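Local coordinates for chemotaxis signal transduction protein (Thermoanaerobacter tengcongensis, PDB 2QDL), which probably acts as a scaffolding protein of bacterial chemotaxis, linking receptors to the histidine kinase CheA as CheW proteins generally do, at residues A[32-37]-A[80-85]; A[16-21]-A[97-102]. All blocks are in the same frame, centred on the assembly; numbering follows the deposited sequence.

Contact 1 (A[32-37]-A[80-85]); sequences HEVVKD and DSRIII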
loop_
_atom_site.group_PDB
_atom_site.type_symbol
_atom_site.label_atom_id
_atom_site.label_comp_id
_atom_site.label_asym_id
_atom_site.label_seq_id
_atom_site.Cartn_x
_atom_site.Cartn_y
_atom_site.Cartn_z
ATOM N N HIS A 32 -8.869 3.486 2.613
ATOM C CA HIS A 32 -9.849 4.507 3.017
ATOM C C HIS A 32 -10.363 5.298 1.807
ATOM O O HIS A 32 -11.538 5.637 1.706
ATOM C CB HIS A 32 -9.263 5.449 4.080
ATOM C CG HIS A 32 -9.083 4.808 5.432
ATOM N ND1 HIS A 32 -8.348 3.652 5.629
ATOM C CD2 HIS A 32 -9.532 5.175 6.659
ATOM C CE1 HIS A 32 -8.369 3.330 6.912
ATOM N NE2 HIS A 32 -9.086 4.234 7.553
ATOM N N GLU A 33 -9.461 5.598 0.898
ATOM C CA GLU A 33 -9.807 6.247 -0.338
ATOM C C GLU A 33 -8.626 6.180 -1.298
ATOM O O GLU A 33 -7.533 5.735 -0.937
ATOM C CB GLU A 33 -10.341 7.696 -0.125
ATOM C CG GLU A 33 -9.385 8.748 0.280
ATOM C CD GLU A 33 -10.067 10.054 0.718
ATOM O OE1 GLU A 33 -10.260 10.221 1.932
ATOM O OE2 GLU A 33 -10.390 10.908 -0.138
ATOM N N VAL A 34 -8.888 6.578 -2.532
ATOM C CA VAL A 34 -7.898 6.587 -3.564
ATOM C C VAL A 34 -7.994 7.948 -4.246
ATOM O O VAL A 34 -9.044 8.292 -4.816
ATOM C CB VAL A 34 -8.168 5.496 -4.621
ATOM C CG1 VAL A 34 -7.057 5.499 -5.646
ATOM C CG2 VAL A 34 -8.304 4.102 -3.975
ATOM N N VAL A 35 -6.912 8.713 -4.185
ATOM C CA VAL A 35 -6.862 10.036 -4.830
ATOM C C VAL A 35 -5.884 10.005 -6.002
ATOM O O VAL A 35 -5.045 9.129 -6.074
ATOM C CB VAL A 35 -6.504 11.187 -3.808
ATOM C CG1 VAL A 35 -7.510 11.226 -2.627
ATOM C CG2 VAL A 35 -5.142 11.033 -3.267
ATOM N N LYS A 36 -5.981 10.950 -6.923
ATOM C CA LYS A 36 -4.944 11.058 -7.973
ATOM C C LYS A 36 -3.497 11.420 -7.508
ATOM O O LYS A 36 -3.306 12.185 -6.533
ATOM C CB LYS A 36 -5.408 11.979 -9.081
ATOM C CG LYS A 36 -6.600 11.370 -9.798
ATOM C CD LYS A 36 -7.083 12.290 -10.896
ATOM C CE LYS A 36 -8.295 11.750 -11.606
ATOM N NZ LYS A 36 -9.055 12.937 -12.107
ATOM N N ASP A 37 -2.501 10.855 -8.220
ATOM C CA ASP A 37 -1.073 11.079 -7.955
ATOM C C ASP A 37 -0.662 12.447 -8.509
ATOM O O ASP A 37 0.070 12.531 -9.498
ATOM C CB ASP A 37 -0.218 9.962 -8.584
ATOM C CG ASP A 37 1.302 10.157 -8.377
ATOM O OD1 ASP A 37 1.705 11.154 -7.762
ATOM O OD2 ASP A 37 2.105 9.300 -8.822
ATOM N N ASP A 80 -2.723 6.838 -14.886
ATOM C CA ASP A 80 -3.389 5.888 -14.014
ATOM C C ASP A 80 -2.838 5.870 -12.587
ATOM O O ASP A 80 -3.424 5.218 -11.692
ATOM C CB ASP A 80 -3.345 4.472 -14.609
ATOM C CG ASP A 80 -4.053 4.383 -15.961
ATOM O OD1 ASP A 80 -5.173 4.906 -16.088
ATOM O OD2 ASP A 80 -3.477 3.802 -16.900
ATOM N N SER A 81 -1.707 6.553 -12.374
ATOM C CA SER A 81 -1.118 6.609 -11.039
ATOM C C SER A 81 -2.118 7.202 -10.037
ATOM O O SER A 81 -2.895 8.097 -10.373
ATOM C CB SER A 81 0.207 7.395 -11.025
ATOM O OG SER A 81 1.243 6.623 -11.601
ATOM N N ARG A 82 -2.080 6.682 -8.815
ATOM C CA ARG A 82 -2.947 7.145 -7.738
ATOM C C ARG A 82 -2.229 7.202 -6.398
ATOM O O ARG A 82 -1.101 6.710 -6.235
ATOM C CB ARG A 82 -4.137 6.183 -7.586
ATOM C CG ARG A 82 -5.040 6.096 -8.796
ATOM C CD ARG A 82 -5.869 7.365 -8.912
ATOM N NE ARG A 82 -6.887 7.241 -9.947
ATOM C CZ ARG A 82 -6.720 7.534 -11.231
ATOM N NH1 ARG A 82 -5.546 7.966 -11.687
ATOM N NH2 ARG A 82 -7.736 7.372 -12.067
ATOM N N ILE A 83 -2.925 7.787 -5.430
ATOM C CA ILE A 83 -2.499 7.766 -4.056
ATOM C C ILE A 83 -3.571 7.102 -3.223
ATOM O O ILE A 83 -4.663 7.650 -3.034
ATOM C CB ILE A 83 -2.206 9.195 -3.473
ATOM C CG1 ILE A 83 -1.102 9.903 -4.283
ATOM C CG2 ILE A 83 -1.856 9.062 -1.982
ATOM C CD1 ILE A 83 -0.988 11.433 -4.016
ATOM N N ILE A 84 -3.228 5.927 -2.711
ATOM C CA ILE A 84 -4.115 5.174 -1.816
ATOM C C ILE A 84 -3.952 5.703 -0.409
ATOM O O ILE A 84 -2.845 5.659 0.165
ATOM C CB ILE A 84 -3.798 3.670 -1.821
ATOM C CG1 ILE A 84 -3.857 3.122 -3.268
ATOM C CG2 ILE A 84 -4.731 2.928 -0.894
ATOM C CD1 ILE A 84 -3.499 1.665 -3.382
ATOM N N ILE A 85 -5.053 6.207 0.136
ATOM C CA ILE A 85 -5.068 6.704 1.511
ATOM C C ILE A 85 -5.331 5.558 2.464
ATOM O O ILE A 85 -6.343 4.849 2.367
ATOM C CB ILE A 85 -6.082 7.839 1.724
ATOM C CG1 ILE A 85 -5.950 8.917 0.633
ATOM C CG2 ILE A 85 -6.026 8.413 3.185
ATOM C CD1 ILE A 85 -4.599 9.586 0.530
HETATM O O HOH W 1 -2.708 10.825 -11.228
#

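Contact 2 (A[16-21]-A[97-102]); sequences VFSLAE and VDAVHE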
loop_
_atom_site.group_PDB
_atom_site.type_symbol
_atom_site.label_atom_id
_atom_site.label_comp_id
_atom_site.label_asym_id
_atom_site.label_seq_id
_atom_site.Cartn_x
_atom_site.Cartn_y
_atom_site.Cartn_z
ATOM N N VAL A 16 -5.923 -4.646 -5.829
ATOM C CA VAL A 16 -4.687 -5.006 -6.499
ATOM C C VAL A 16 -4.214 -3.802 -7.305
ATOM O O VAL A 16 -4.981 -3.180 -8.060
ATOM C CB VAL A 16 -4.848 -6.278 -7.402
ATOM C CG1 VAL A 16 -3.524 -6.649 -8.096
ATOM C CG2 VAL A 16 -5.324 -7.464 -6.586
ATOM N N PHE A 17 -2.952 -3.459 -7.106
ATOM C CA PHE A 17 -2.334 -2.351 -7.759
ATOM C C PHE A 17 -0.966 -2.789 -8.239
ATOM O O PHE A 17 -0.408 -3.780 -7.773
ATOM C CB PHE A 17 -2.244 -1.124 -6.821
ATOM C CG PHE A 17 -1.673 -1.418 -5.428
ATOM C CD1 PHE A 17 -0.313 -1.261 -5.167
ATOM C CD2 PHE A 17 -2.502 -1.839 -4.397
ATOM C CE1 PHE A 17 0.205 -1.500 -3.866
ATOM C CE2 PHE A 17 -2.006 -2.084 -3.111
ATOM C CZ PHE A 17 -0.662 -1.913 -2.841
ATOM N N SER A 18 -0.399 -2.062 -9.191
ATOM C CA SER A 18 0.874 -2.508 -9.692
ATOM C C SER A 18 1.958 -1.503 -9.328
ATOM O O SER A 18 1.677 -0.333 -9.130
ATOM C CB SER A 18 0.800 -2.787 -11.193
ATOM O OG SER A 18 0.401 -1.640 -11.892
ATOM N N LEU A 19 3.175 -2.015 -9.171
ATOM C CA LEU A 19 4.384 -1.200 -9.013
ATOM C C LEU A 19 5.390 -1.757 -10.030
ATOM O O LEU A 19 5.825 -2.891 -9.887
ATOM C CB LEU A 19 4.960 -1.288 -7.593
ATOM C CG LEU A 19 4.093 -0.745 -6.440
ATOM C CD1 LEU A 19 4.769 -1.055 -5.098
ATOM C CD2 LEU A 19 3.837 0.750 -6.621
ATOM N N ALA A 20 5.716 -0.973 -11.059
ATOM C CA ALA A 20 6.541 -1.446 -12.179
ATOM C C ALA A 20 5.924 -2.754 -12.703
ATOM O O ALA A 20 4.714 -2.796 -12.996
ATOM C CB ALA A 20 8.025 -1.619 -11.781
ATOM N N GLU A 21 6.698 -3.831 -12.792
ATOM C CA GLU A 21 6.112 -5.029 -13.398
ATOM C C GLU A 21 5.491 -6.004 -12.357
ATOM O O GLU A 21 5.279 -7.182 -12.659
ATOM C CB GLU A 21 7.110 -5.725 -14.358
ATOM C CG GLU A 21 7.659 -4.813 -15.518
ATOM C CD GLU A 21 8.918 -4.019 -15.121
ATOM O OE1 GLU A 21 9.713 -4.555 -14.320
ATOM O OE2 GLU A 21 9.108 -2.863 -15.596
ATOM N N VAL A 97 0.883 4.404 -6.092
ATOM C CA VAL A 97 0.746 3.171 -6.883
ATOM C C VAL A 97 0.611 3.556 -8.368
ATOM O O VAL A 97 0.083 4.616 -8.674
ATOM C CB VAL A 97 -0.473 2.280 -6.404
ATOM C CG1 VAL A 97 -0.407 2.002 -4.923
ATOM C CG2 VAL A 97 -1.834 2.921 -6.735
ATOM N N ASP A 98 1.055 2.688 -9.272
ATOM C CA ASP A 98 0.942 2.929 -10.713
ATOM C C ASP A 98 -0.488 2.813 -11.219
ATOM O O ASP A 98 -0.840 3.447 -12.186
ATOM C CB ASP A 98 1.853 1.978 -11.538
ATOM C CG ASP A 98 3.321 2.219 -11.282
ATOM O OD1 ASP A 98 3.669 3.334 -10.855
ATOM O OD2 ASP A 98 4.125 1.304 -11.531
ATOM N N ALA A 99 -1.296 1.982 -10.584
ATOM C CA ALA A 99 -2.693 1.811 -11.006
ATOM C C ALA A 99 -3.379 0.882 -10.047
ATOM O O ALA A 99 -2.761 -0.007 -9.503
ATOM C CB ALA A 99 -2.766 1.223 -12.450
ATOM N N VAL A 100 -4.659 1.126 -9.831
ATOM C CA VAL A 100 -5.561 0.185 -9.196
ATOM C C VAL A 100 -6.191 -0.621 -10.335
ATOM O O VAL A 100 -7.028 -0.108 -11.091
ATOM C CB VAL A 100 -6.610 0.922 -8.327
ATOM C CG1 VAL A 100 -7.665 -0.052 -7.770
ATOM C CG2 VAL A 100 -5.915 1.683 -7.189
ATOM N N HIS A 101 -5.730 -1.859 -10.489
ATOM C CA HIS A 101 -6.195 -2.736 -11.570
ATOM C C HIS A 101 -7.560 -3.397 -11.265
ATOM O O HIS A 101 -8.515 -3.251 -12.030
ATOM C CB HIS A 101 -5.124 -3.780 -11.886
ATOM C CG HIS A 101 -3.862 -3.183 -12.434
ATOM N ND1 HIS A 101 -3.790 -2.611 -13.689
ATOM C CD2 HIS A 101 -2.634 -3.040 -11.884
ATOM C CE1 HIS A 101 -2.562 -2.171 -13.898
ATOM N NE2 HIS A 101 -1.850 -2.386 -12.805
ATOM N N GLU A 102 -7.641 -4.111 -10.146
ATOM C CA GLU A 102 -8.837 -4.872 -9.825
ATOM C C GLU A 102 -9.088 -4.970 -8.338
ATOM O O GLU A 102 -8.266 -4.533 -7.524
ATOM C CB GLU A 102 -8.786 -6.269 -10.469
ATOM C CG GLU A 102 -7.722 -7.195 -9.971
ATOM C CD GLU A 102 -7.550 -8.430 -10.869
ATOM O OE1 GLU A 102 -8.532 -8.898 -11.478
ATOM O OE2 GLU A 102 -6.416 -8.935 -10.958
HETATM O O HOH W 2 3.034 -0.803 -13.055
#

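Contact 1 (A[32-37]-A[80-85])
Val35 and Ile83 exchange the two straightest backbone hydrogen bonds of this contact: Val35 N donates to Ile83 O at 2.7 Å, and Ile83 N returns a bond to Val35 O with an N-H...O angle of 175°. Ile85 N donates to Glu33 O, while His32 N reaches Ile85 O at 2.9 Å. His32 and Glu33 both face Ile85, which makes a classic beta bulge. Strands 33-36 and 82-85 run antiparallel, their axes at 153°, as neighbours in the curled sheet of the CheW-like domain.

Apolar packing lies on the face that carries Glu33, Val35, Ile83 and Ile85. Val35 turns CG2 between its backbone N and carbonyl carbon, and this methyl presses on Ile83 CB at 3.5 Å, tighter than usual. Alongside, Glu33 lays its CG against Ile85 CG1 (3.5 Å), while its carboxylate OE1 forms a salt bridge with Arg57. Leu56 and Ile54 of strand 50-56 touch this face too.

At the Lys36-Asp37 end, the contacts centre on Arg82 and a water. Arg82 bends at chi2 (-73°), which sets its CD 3.4 Å from Val35 O. Its NH1 donates to Ser81 O at 3.0 Å and also to Lys79 O; Ser81 O lies in the guanidinium plane, while NH1 stands well above the carbonyl plane. Lys36 CG lies over one guanidinium face, 4.0 Å from Arg82 NH1. With an alanine in place of Arg82, Ser81 O and Lys79 O would probably lose their guanidinium donor and Lys36 CG the flat group it lies over. Water 1 donates to Ser81 O at 2.9 Å and accepts a weak bond from Asp37 N.

Contact 2 (A[16-21]-A[97-102])
Ser18 places OG between its backbone N and carbonyl carbon (chi1 58°), and His101 sets its CG anti to the carbonyl carbon (chi1 -65°); the imidazole ring, turned about its own bond to CB, then presents NE2 to the serine hydroxyl. His101 NE2 donates to Ser18 OG, which lies close to the ring plane; the modelled separation is unusually short, so its exact length is doubtful. Ala99 CB lies over one face of the same ring, toward the rim.

The backbone is an antiparallel strand pair of the beta-barrel, strongly twisted, with axes at 135°. A classic beta bulge interrupts it where His101 and Glu102 both face Val16: Val16 N donates to Glu102 O at 2.9 Å, and Val16 O accepts from His101 N. Ser18 N donates to Ala99 O and Asp98 N to Ser18 O, both at 3.1 Å.

Phe17 and Val97, both buried, cross at about a right angle, Phe17 CD1 lying 3.3 Å from Val97 CG1. Ile84 of strand 82-88 and Leu66 of helix 66-70 also touch the phenylalanine.

Asp98 OD1 forms a salt bridge with Lys67, while OD2 accepts from Ala20 N, just after the end of strand 12-19, at 2.8 Å and nearly along its C-O axis. Water 2 binds three groups: it accepts from Ser18 OG and donates to Asp98 OD2 and, at 2.6 Å, to Ala20 O.

Along the chain, both segments of contact 1 fall between the two segments of contact 2: 16-21 comes first, then 32-37, 80-85 and 97-102. The two centres lie about 11 Å apart, each about 10 Å from the centre of the chain. Strands 82-88 and 91-106 are consecutive and antiparallel neighbours in one sheet, giving the order 33-36, 82-88, 91-106, 12-19. The contacts meet directly, with a probable hydrogen bond from Arg82 N to Val97 O (3.0 Å) and packing of Ile84 CD1 on Val97 CG1. With the 82-88/91-106 pairing between them, they line up four strands of the CheW-like domain as one curved wall, consistent with a beta-barrel.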